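Local coordinates for protein Dhd127_b (Synthetic construct, PDB 6DLM) that forms one helical-hairpin subunit of a computationally designed heterodimer, pairing with its partner chain Dhd127_a, at residues L33-R38 against V43-E48. Numbering follows the deposited sequence.
Sequences LEILKR and VERVRE
Ile35 and Val46 meet as the closest-facing pair of two antiparallel helices, their CA atoms 7.5 Å apart. The tight part of the contact centres on one methyl, Val46 CG1, which lies 3.6 Å from Ile35 CG2 and also meets Ile35 CB. Both residues branch at CB, which suits them to a short gap: bulk sits close to the backbone and few torsions need to be fixed. Val46 sets CG1 anti to its carbonyl carbon (chi1 -72°), and this methyl is the one that projects across to Ile35. Leu36, longer and pointing less directly at the other helix, adds a looser touch from CD2 to the same methyl at 4.4 Å; it also packs on Leu36 of the Dhd127_a chain, so this flank belongs to the buried dimer core. Ile35 spans the way from buried Val46 and Leu36 to the solvent side, where exposed Arg45 lends only its aliphatic stem, CG lying 3.9 Å from Ile35 CD1 with the two side chains crossing nearly at right angles, while its charged end makes a salt bridge with Glu31, one turn back from Ile35. The arrangement joins the last turn of helix 7-37 to the first of helix 44-75, beside the loop of an antiparallel helical hairpin.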
ATOM      1  N   LEU B  33       2.437  -2.241  14.344  1.00 14.99           N
ATOM      2  CA  LEU B  33       1.863  -3.516  14.757  1.00 12.62           C
ATOM      3  C   LEU B  33       2.764  -4.292  15.734  1.00 17.81           C
ATOM      4  O   LEU B  33       2.284  -4.850  16.704  1.00 13.29           O
ATOM      5  CB  LEU B  33       1.571  -4.372  13.540  1.00 16.92           C
ATOM      6  CG  LEU B  33       1.103  -5.790  13.830  1.00 24.03           C
ATOM      7  CD1 LEU B  33      -0.168  -5.796  14.665  1.00 29.01           C
ATOM      8  CD2 LEU B  33       0.896  -6.521  12.520  1.00 33.98           C
ATOM      9  N   GLU B  34       4.060  -4.332  15.465  1.00 15.36           N
ATOM     10  CA  GLU B  34       4.981  -5.017  16.371  1.00 16.31           C
ATOM     11  C   GLU B  34       5.002  -4.363  17.766  1.00 11.79           C
ATOM     12  O   GLU B  34       5.047  -5.048  18.769  1.00 12.86           O
ATOM     13  CB  GLU B  34       6.371  -5.116  15.752  1.00 15.76           C
ATOM     14  CG  GLU B  34       6.380  -6.086  14.586  1.00 12.75           C
ATOM     15  CD  GLU B  34       7.766  -6.510  14.133  1.00 17.67           C
ATOM     16  OE1 GLU B  34       8.683  -5.689  14.153  1.00 20.01           O
ATOM     17  OE2 GLU B  34       7.918  -7.674  13.737  1.00 25.73           O
ATOM     18  N   ILE B  35       4.985  -3.045  17.810  1.00 15.14           N
ATOM     19  CA  ILE B  35       4.920  -2.350  19.083  1.00 13.57           C
ATOM     20  C   ILE B  35       3.604  -2.632  19.829  1.00 12.96           C
ATOM     21  O   ILE B  35       3.620  -2.892  21.014  1.00 17.11           O
ATOM     22  CB  ILE B  35       5.054  -0.833  18.880  1.00 15.63           C
ATOM     23  CG1 ILE B  35       6.454  -0.495  18.382  1.00 15.90           C
ATOM     24  CG2 ILE B  35       4.747  -0.092  20.165  1.00 14.38           C
ATOM     25  CD1 ILE B  35       6.625   0.962  18.020  1.00 19.33           C
ATOM     26  N   LEU B  36       2.491  -2.602  19.106  1.00 13.94           N
ATOM     27  CA  LEU B  36       1.170  -2.852  19.696  1.00 17.31           C
ATOM     28  C   LEU B  36       1.052  -4.248  20.314  1.00 16.31           C
ATOM     29  O   LEU B  36       0.506  -4.390  21.395  1.00 23.52           O
ATOM     30  CB  LEU B  36       0.069  -2.662  18.655  1.00 17.96           C
ATOM     31  CG  LEU B  36      -0.268  -1.216  18.297  1.00 24.20           C
ATOM     32  CD1 LEU B  36      -1.266  -1.174  17.158  1.00 22.90           C
ATOM     33  CD2 LEU B  36      -0.831  -0.493  19.506  1.00 25.83           C
ATOM     34  N   LYS B  37       1.594  -5.271  19.661  1.00 15.39           N
ATOM     35  CA  LYS B  37       1.589  -6.618  20.215  1.00 15.62           C
ATOM     36  C   LYS B  37       2.307  -6.720  21.575  1.00 22.15           C
ATOM     37  O   LYS B  37       1.952  -7.576  22.372  1.00 28.11           O
ATOM     38  CB  LYS B  37       2.193  -7.598  19.223  1.00 19.37           C
ATOM     39  CG  LYS B  37       1.411  -7.683  17.935  1.00 25.26           C
ATOM     40  CD  LYS B  37       2.301  -8.127  16.795  1.00 42.11           C
ATOM     41  CE  LYS B  37       2.117  -9.589  16.471  1.00 48.97           C
ATOM     42  NZ  LYS B  37       1.051  -9.781  15.451  1.00 55.14           N
ATOM     43  N   ARG B  38       3.306  -5.887  21.763  1.00 20.21           N
ATOM     44  CA  ARG B  38       4.009  -5.859  23.018  1.00 24.14           C
ATOM     45  C   ARG B  38       3.352  -4.994  24.135  1.00 23.12           C
ATOM     46  O   ARG B  38       3.949  -4.916  25.189  1.00 22.66           O
ATOM     47  CB  ARG B  38       5.464  -5.467  22.780  1.00 15.21           C
ATOM     48  CG  ARG B  38       6.223  -6.490  21.951  1.00 13.08           C
ATOM     49  CD  ARG B  38       7.485  -5.889  21.370  1.00 16.40           C
ATOM     50  NE  ARG B  38       8.193  -5.093  22.359  1.00 19.22           N
ATOM     51  CZ  ARG B  38       8.931  -4.034  22.072  1.00 13.77           C
ATOM     52  NH1 ARG B  38       9.053  -3.633  20.824  1.00 14.70           N
ATOM     53  NH2 ARG B  38       9.526  -3.367  23.041  1.00 18.99           N
ATOM     54  N   VAL B  43       2.173   5.596  24.352  1.00 26.27           N
ATOM     55  CA  VAL B  43       1.751   5.633  22.958  1.00 18.97           C
ATOM     56  C   VAL B  43       2.356   6.769  22.102  1.00 17.79           C
ATOM     57  O   VAL B  43       1.870   7.000  21.011  1.00 20.59           O
ATOM     58  CB  VAL B  43       0.215   5.693  22.837  1.00 20.59           C
ATOM     59  CG1 VAL B  43      -0.401   4.372  23.251  1.00 28.29           C
ATOM     60  CG2 VAL B  43      -0.338   6.829  23.676  1.00 29.07           C
ATOM     61  N   GLU B  44       3.382   7.456  22.574  1.00 17.25           N
ATOM     62  CA  GLU B  44       3.910   8.543  21.776  1.00 19.07           C
ATOM     63  C   GLU B  44       4.447   8.070  20.425  1.00 16.39           C
ATOM     64  O   GLU B  44       4.146   8.673  19.410  1.00 16.48           O
ATOM     65  CB  GLU B  44       4.994   9.299  22.552  1.00 19.13           C
ATOM     66  CG  GLU B  44       4.473   9.917  23.839  1.00 24.72           C
ATOM     67  CD  GLU B  44       5.486  10.790  24.541  1.00 35.99           C
ATOM     68  OE1 GLU B  44       6.430  11.248  23.880  1.00 49.06           O
ATOM     69  OE2 GLU B  44       5.330  11.028  25.748  1.00 33.41           O
ATOM     70  N   ARG B  45       5.243   7.008  20.420  1.00 17.61           N
ATOM     71  CA  ARG B  45       5.772   6.494  19.161  1.00 19.05           C
ATOM     72  C   ARG B  45       4.671   5.962  18.238  1.00 13.82           C
ATOM     73  O   ARG B  45       4.625   6.310  17.076  1.00 14.65           O
ATOM     74  CB  ARG B  45       6.790   5.392  19.430  1.00 15.43           C
ATOM     75  CG  ARG B  45       7.352   4.748  18.182  1.00 14.28           C
ATOM     76  CD  ARG B  45       8.053   5.748  17.282  1.00 15.40           C
ATOM     77  NE  ARG B  45       8.754   5.071  16.206  1.00 13.86           N
ATOM     78  CZ  ARG B  45       9.500   5.669  15.291  1.00 16.46           C
ATOM     79  NH1 ARG B  45       9.642   6.982  15.305  1.00 19.29           N
ATOM     80  NH2 ARG B  45      10.095   4.948  14.354  1.00 14.95           N
ATOM     81  N   VAL B  46       3.745   5.173  18.767  1.00 14.99           N
ATOM     82  CA  VAL B  46       2.671   4.673  17.919  1.00 17.79           C
ATOM     83  C   VAL B  46       1.818   5.821  17.358  1.00 16.11           C
ATOM     84  O   VAL B  46       1.426   5.759  16.209  1.00 15.32           O
ATOM     85  CB  VAL B  46       1.779   3.626  18.615  1.00 29.67           C
ATOM     86  CG1 VAL B  46       2.522   2.309  18.775  1.00 25.32           C
ATOM     87  CG2 VAL B  46       1.258   4.139  19.937  1.00 34.37           C
ATOM     88  N   ARG B  47       1.517   6.852  18.150  1.00 16.22           N
ATOM     89  CA  ARG B  47       0.749   7.976  17.648  1.00 17.59           C
ATOM     90  C   ARG B  47       1.518   8.671  16.526  1.00 17.15           C
ATOM     91  O   ARG B  47       0.926   9.109  15.560  1.00 15.12           O
ATOM     92  CB  ARG B  47       0.435   8.968  18.767  1.00 17.07           C
ATOM     93  CG  ARG B  47      -0.703   8.541  19.672  1.00 27.21           C
ATOM     94  CD  ARG B  47      -2.042   8.560  18.947  1.00 35.44           C
ATOM     95  NE  ARG B  47      -3.143   8.290  19.863  1.00 39.77           N
ATOM     96  CZ  ARG B  47      -4.400   8.071  19.496  1.00 46.77           C
ATOM     97  NH1 ARG B  47      -4.743   8.091  18.224  1.00 30.18           N
ATOM     98  NH2 ARG B  47      -5.319   7.843  20.422  1.00 56.04           N
ATOM     99  N   GLU B  48       2.834   8.801  16.681  1.00 15.20           N
ATOM    100  CA  GLU B  48       3.652   9.399  15.630  1.00 11.80           C
ATOM    101  C   GLU B  48       3.648   8.534  14.350  1.00 13.98           C
ATOM    102  O   GLU B  48       3.612   9.073  13.258  1.00 14.60           O
ATOM    103  CB  GLU B  48       5.076   9.651  16.113  1.00 15.88           C
ATOM    104  CG  GLU B  48       6.044  10.080  15.029  1.00 14.10           C
ATOM    105  CD  GLU B  48       5.695  11.406  14.376  1.00 19.13           C
ATOM    106  OE1 GLU B  48       6.336  11.749  13.367  1.00 17.30           O
ATOM    107  OE2 GLU B  48       4.792  12.100  14.871  1.00 20.85           O
TER